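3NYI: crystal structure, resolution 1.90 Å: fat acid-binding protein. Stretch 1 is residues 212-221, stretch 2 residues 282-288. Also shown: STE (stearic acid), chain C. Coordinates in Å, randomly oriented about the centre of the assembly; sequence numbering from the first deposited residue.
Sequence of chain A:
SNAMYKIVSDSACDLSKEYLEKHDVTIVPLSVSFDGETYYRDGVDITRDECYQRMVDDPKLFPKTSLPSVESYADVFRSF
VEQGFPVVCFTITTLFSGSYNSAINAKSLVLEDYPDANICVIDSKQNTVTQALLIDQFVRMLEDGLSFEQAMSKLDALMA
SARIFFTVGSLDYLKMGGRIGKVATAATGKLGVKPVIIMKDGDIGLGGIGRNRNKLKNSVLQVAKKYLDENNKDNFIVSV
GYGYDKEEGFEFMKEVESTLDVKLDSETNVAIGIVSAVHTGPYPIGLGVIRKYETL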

ATOM      1  N   ASN A 212      13.625   7.932  19.749  1.00 40.33           N
ATOM      2  CA  ASN A 212      14.672   8.325  18.821  1.00 39.65           C
ATOM      3  C   ASN A 212      14.455   7.680  17.451  1.00 39.42           C
ATOM      4  O   ASN A 212      14.229   6.480  17.359  1.00 37.72           O
ATOM      5  CB  ASN A 212      16.034   7.924  19.400  1.00 38.09           C
ATOM      6  CG  ASN A 212      17.173   8.174  18.442  1.00 43.98           C
ATOM      7  OD1 ASN A 212      17.595   7.275  17.718  1.00 46.71           O
ATOM      8  ND2 ASN A 212      17.690   9.403  18.440  1.00 51.63           N
ATOM      9  N   ARG A 213      14.519   8.485  16.394  1.00 36.47           N
ATOM     10  CA  ARG A 213      14.313   7.992  15.036  1.00 38.80           C
ATOM     11  C   ARG A 213      15.167   6.761  14.714  1.00 36.58           C
ATOM     12  O   ARG A 213      14.655   5.752  14.221  1.00 37.84           O
ATOM     13  CB  ARG A 213      14.601   9.102  14.025  1.00 43.05           C
ATOM     14  CG  ARG A 213      14.430   8.689  12.571  1.00 44.32           C
ATOM     15  CD  ARG A 213      12.966   8.437  12.219  1.00 40.51           C
ATOM     16  NE  ARG A 213      12.736   8.505  10.775  1.00 41.81           N
ATOM     17  CZ  ARG A 213      11.534   8.507  10.206  1.00 37.05           C
ATOM     18  NH1 ARG A 213      10.447   8.431  10.959  1.00 31.78           N
ATOM     19  NH2 ARG A 213      11.417   8.577   8.882  1.00 33.82           N
ATOM     20  N   ASN A 214      16.466   6.845  14.984  1.00 37.92           N
ATOM     21  CA  ASN A 214      17.359   5.736  14.664  1.00 39.97           C
ATOM     22  C   ASN A 214      17.052   4.475  15.461  1.00 35.02           C
ATOM     23  O   ASN A 214      17.111   3.366  14.927  1.00 38.46           O
ATOM     24  CB  ASN A 214      18.829   6.142  14.825  1.00 43.42           C
ATOM     25  CG  ASN A 214      19.340   6.940  13.640  1.00 53.49           C
ATOM     26  OD1 ASN A 214      18.635   7.112  12.644  1.00 56.41           O
ATOM     27  ND2 ASN A 214      20.567   7.434  13.740  1.00 58.36           N
ATOM     28  N   LYS A 215      16.727   4.641  16.739  1.00 32.54           N
ATOM     29  CA  LYS A 215      16.357   3.498  17.570  1.00 36.62           C
ATOM     30  C   LYS A 215      15.029   2.887  17.111  1.00 36.04           C
ATOM     31  O   LYS A 215      14.848   1.670  17.127  1.00 31.71           O
ATOM     32  CB  LYS A 215      16.277   3.906  19.041  1.00 38.87           C
ATOM     33  CG  LYS A 215      17.639   4.137  19.699  1.00 46.90           C
ATOM     34  CD  LYS A 215      17.486   4.732  21.091  1.00 59.59           C
ATOM     35  CE  LYS A 215      18.528   4.180  22.058  1.00 74.92           C
ATOM     36  NZ  LYS A 215      17.992   3.040  22.859  1.00 78.41           N
ATOM     37  N   LEU A 216      14.094   3.734  16.703  1.00 28.12           N
ATOM     38  CA  LEU A 216      12.819   3.232  16.203  1.00 27.20           C
ATOM     39  C   LEU A 216      13.019   2.412  14.938  1.00 28.51           C
ATOM     40  O   LEU A 216      12.390   1.375  14.775  1.00 29.08           O
ATOM     41  CB  LEU A 216      11.835   4.381  15.941  1.00 25.93           C
ATOM     42  CG  LEU A 216      11.155   4.954  17.185  1.00 31.20           C
ATOM     43  CD1 LEU A 216      10.767   6.424  16.971  1.00 32.20           C
ATOM     44  CD2 LEU A 216       9.938   4.118  17.572  1.00 33.75           C
ATOM     45  N   LYS A 217      13.891   2.872  14.041  1.00 29.75           N
ATOM     46  CA  LYS A 217      14.148   2.124  12.814  1.00 28.73           C
ATOM     47  C   LYS A 217      14.825   0.795  13.143  1.00 29.21           C
ATOM     48  O   LYS A 217      14.572  -0.217  12.489  1.00 30.17           O
ATOM     49  CB  LYS A 217      14.985   2.935  11.819  1.00 30.35           C
ATOM     50  CG  LYS A 217      14.253   4.148  11.252  1.00 32.42           C
ATOM     51  CD  LYS A 217      15.086   4.907  10.224  1.00 34.22           C
ATOM     52  CE  LYS A 217      16.313   5.572  10.846  1.00 35.71           C
ATOM     53  NZ  LYS A 217      16.994   6.463   9.867  1.00 38.36           N
ATOM     54  N   ASN A 218      15.672   0.785  14.160  1.00 29.99           N
ATOM     55  CA  ASN A 218      16.272  -0.477  14.581  1.00 35.54           C
ATOM     56  C   ASN A 218      15.227  -1.434  15.150  1.00 34.56           C
ATOM     57  O   ASN A 218      15.305  -2.638  14.942  1.00 32.25           O
ATOM     58  CB  ASN A 218      17.413  -0.246  15.570  1.00 39.77           C
ATOM     59  CG  ASN A 218      18.653   0.312  14.898  1.00 44.78           C
ATOM     60  OD1 ASN A 218      18.897   0.066  13.717  1.00 52.11           O
ATOM     61  ND2 ASN A 218      19.437   1.073  15.644  1.00 49.14           N
ATOM     62  N   SER A 219      14.237  -0.895  15.854  1.00 32.07           N
ATOM     63  CA  SER A 219      13.175  -1.733  16.403  1.00 32.47           C
ATOM     64  C   SER A 219      12.290  -2.291  15.301  1.00 38.14           C
ATOM     65  O   SER A 219      11.876  -3.449  15.380  1.00 32.30           O
ATOM     66  CB  SER A 219      12.316  -0.963  17.404  1.00 34.76           C
ATOM     67  OG  SER A 219      13.094  -0.556  18.508  1.00 40.17           O
ATOM     68  N   VAL A 220      11.980  -1.464  14.297  1.00 28.06           N
ATOM     69  CA  VAL A 220      11.269  -1.949  13.115  1.00 27.37           C
ATOM     70  C   VAL A 220      11.966  -3.188  12.551  1.00 26.49           C
ATOM     71  O   VAL A 220      11.317  -4.197  12.280  1.00 26.74           O
ATOM     72  CB  VAL A 220      11.139  -0.869  12.014  1.00 22.79           C
ATOM     73  CG1 VAL A 220      10.711  -1.497  10.683  1.00 27.88           C
ATOM     74  CG2 VAL A 220      10.129   0.199  12.430  1.00 22.98           C
ATOM     75  N   LEU A 221      13.286  -3.106  12.381  1.00 29.21           N
ATOM     76  CA  LEU A 221      14.065  -4.215  11.824  1.00 28.07           C
ATOM     77  C   LEU A 221      14.023  -5.451  12.721  1.00 29.19           C
ATOM     78  O   LEU A 221      13.946  -6.580  12.235  1.00 28.09           O
ATOM     79  CB  LEU A 221      15.520  -3.808  11.585  1.00 28.74           C
ATOM     80  CG  LEU A 221      15.801  -2.883  10.397  1.00 37.85           C
ATOM     81  CD1 LEU A 221      17.240  -2.398  10.428  1.00 48.08           C
ATOM     82  CD2 LEU A 221      15.505  -3.590   9.087  1.00 40.42           C
ATOM     83  N   PRO A 282       4.489  13.092   7.018  1.00 28.85           N
ATOM     84  CA  PRO A 282       5.491  13.001   5.955  1.00 25.37           C
ATOM     85  C   PRO A 282       6.703  12.135   6.309  1.00 27.72           C
ATOM     86  O   PRO A 282       7.595  12.025   5.466  1.00 30.29           O
ATOM     87  CB  PRO A 282       5.964  14.463   5.780  1.00 26.26           C
ATOM     88  CG  PRO A 282       5.397  15.235   6.950  1.00 32.05           C
ATOM     89  CD  PRO A 282       4.682  14.284   7.861  1.00 32.25           C
ATOM     90  N   TYR A 283       6.751  11.523   7.492  1.00 27.18           N
ATOM     91  CA  TYR A 283       7.956  10.758   7.858  1.00 23.89           C
ATOM     92  C   TYR A 283       7.792   9.250   8.108  1.00 30.46           C
ATOM     93  O   TYR A 283       8.433   8.710   9.005  1.00 31.38           O
ATOM     94  CB  TYR A 283       8.643  11.408   9.059  1.00 28.33           C
ATOM     95  CG  TYR A 283       8.847  12.889   8.848  1.00 39.33           C
ATOM     96  CD1 TYR A 283       9.687  13.352   7.846  1.00 37.13           C
ATOM     97  CD2 TYR A 283       8.177  13.821   9.629  1.00 38.47           C
ATOM     98  CE1 TYR A 283       9.863  14.708   7.633  1.00 48.20           C
ATOM     99  CE2 TYR A 283       8.350  15.178   9.428  1.00 44.05           C
ATOM    100  CZ  TYR A 283       9.194  15.615   8.432  1.00 45.75           C
ATOM    101  OH  TYR A 283       9.367  16.964   8.231  1.00 50.43           O
ATOM    102  N   PRO A 284       6.975   8.557   7.296  1.00 31.10           N
ATOM    103  CA  PRO A 284       6.904   7.105   7.502  1.00 24.91           C
ATOM    104  C   PRO A 284       8.126   6.413   6.907  1.00 26.62           C
ATOM    105  O   PRO A 284       8.675   6.903   5.923  1.00 27.70           O
ATOM    106  CB  PRO A 284       5.668   6.696   6.699  1.00 23.84           C
ATOM    107  CG  PRO A 284       5.497   7.789   5.645  1.00 25.22           C
ATOM    108  CD  PRO A 284       6.356   8.971   6.027  1.00 29.71           C
ATOM    109  N   ILE A 285       8.544   5.292   7.487  1.00 23.79           N
ATOM    110  CA  ILE A 285       9.630   4.515   6.900  1.00 21.79           C
ATOM    111  C   ILE A 285       9.522   3.082   7.395  1.00 22.58           C
ATOM    112  O   ILE A 285       9.178   2.839   8.545  1.00 23.37           O
ATOM    113  CB  ILE A 285      11.009   5.108   7.240  1.00 31.39           C
ATOM    114  CG1 ILE A 285      12.117   4.338   6.511  1.00 37.04           C
ATOM    115  CG2 ILE A 285      11.238   5.146   8.752  1.00 31.57           C
ATOM    116  CD1 ILE A 285      13.419   5.117   6.377  1.00 40.66           C
ATOM    117  N   GLY A 286       9.762   2.125   6.516  1.00 21.69           N
ATOM    118  CA  GLY A 286       9.550   0.744   6.909  1.00 25.86           C
ATOM    119  C   GLY A 286       9.767  -0.216   5.776  1.00 26.51           C
ATOM    120  O   GLY A 286      10.316   0.144   4.736  1.00 26.35           O
ATOM    121  N   LEU A 287       9.351  -1.456   5.994  1.00 25.02           N
ATOM    122  CA  LEU A 287       9.528  -2.494   4.997  1.00 23.40           C
ATOM    123  C   LEU A 287       8.289  -3.364   4.960  1.00 21.15           C
ATOM    124  O   LEU A 287       7.552  -3.456   5.944  1.00 22.26           O
ATOM    125  CB  LEU A 287      10.779  -3.344   5.294  1.00 23.77           C
ATOM    126  CG  LEU A 287      10.747  -4.228   6.540  1.00 33.01           C
ATOM    127  CD1 LEU A 287      11.616  -5.458   6.344  1.00 34.49           C
ATOM    128  CD2 LEU A 287      11.212  -3.444   7.759  1.00 35.79           C
ATOM    129  N   GLY A 288       8.044  -3.960   3.797  1.00 20.90           N
ATOM    130  CA  GLY A 288       6.961  -4.904   3.609  1.00 21.21           C
ATOM    131  C   GLY A 288       7.517  -6.239   3.154  1.00 25.52           C
ATOM    132  O   GLY A 288       8.578  -6.310   2.515  1.00 20.40           O
TER
HETATM  133  C1  STE C 301      -9.853   7.260   1.769  1.00 31.98           C
HETATM  134  O1  STE C 301     -10.740   6.508   1.505  1.00 27.25           O
HETATM  135  O2  STE C 301     -10.112   8.381   2.096  1.00 30.53           O
HETATM  136  C2  STE C 301      -8.410   6.721   1.909  1.00 23.87           C
HETATM  137  C3  STE C 301      -8.060   6.480   3.399  1.00 20.47           C
HETATM  138  C4  STE C 301      -6.579   6.048   3.532  1.00 21.29           C
HETATM  139  C5  STE C 301      -6.266   5.563   4.966  1.00 22.03           C
HETATM  140  C6  STE C 301      -4.769   5.193   5.081  1.00 20.91           C
HETATM  141  C7  STE C 301      -4.400   4.800   6.534  1.00 20.93           C
HETATM  142  C8  STE C 301      -2.935   4.292   6.546  1.00 22.96           C
HETATM  143  C9  STE C 301      -2.489   3.904   7.974  1.00 23.43           C
HETATM  144  C10 STE C 301      -0.991   3.492   7.934  1.00 26.88           C
HETATM  145  C11 STE C 301      -0.889   2.082   7.348  1.00 23.16           C
HETATM  146  C12 STE C 301       0.131   1.914   6.198  1.00 23.79           C
HETATM  147  C13 STE C 301       1.274   2.942   6.185  1.00 26.16           C
HETATM  148  C14 STE C 301       2.586   2.142   5.960  1.00 23.51           C
HETATM  149  C15 STE C 301       3.743   3.074   5.533  1.00 20.19           C
HETATM  150  C16 STE C 301       5.078   2.304   5.688  1.00 24.74           C
HETATM  151  C17 STE C 301       5.372   1.506   4.399  1.00 22.18           C
HETATM  152  C18 STE C 301       6.779   0.867   4.457  1.00 23.96           C
HETATM  153  O   HOH W   1      10.249   8.948   6.057  1.00 49.97           O

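The helix 213-221 and the strand 285-288 run nearly parallel, 9° between their N-to-C directions and 9.1 Å apart at closest approach, so side chains must bridge the gap. Arg213 does so with a long side chain bent once, at chi2. Its CA-to-CB bond points sideways, but chi1 at 179° (t), chi2 at 69° (p) and chi3 at 160° (t) carry the guanidinium to the loop before the strand. There it grips one carbonyl with two nitrogens: NH1 donates to Tyr283 O at 2.8 Å (150° at the hydrogen) and NH2 donates to the same Tyr283 O at 3.0 Å (140°). Tyr283 O accordingly lies at the guanidinium edge, near its plane, whereas Ile285 CG2 sits over one face, 3.4 Å from Arg213 NH2. A water extends the link, donating to Pro284 O at 2.6 Å and weakly accepting from Arg213 NH2 at 3.1 Å.

Ile285 CG2 also meets the aliphatic part of Lys217, 4.0 Å from its CG; the lysine's NZ donates a weak bond to Asn214 OD1 at 3.3 Å.

Farther along, contact is apolar. Val220 (chi1 t) and Leu287 (chi1 p, chi2 t) point toward each other's stretch, bringing Val220 CG1 within 3.5 Å of Leu287 CD2. At Gly286, an ideal CB would crowd stearic acid C18 at 3.3 Å.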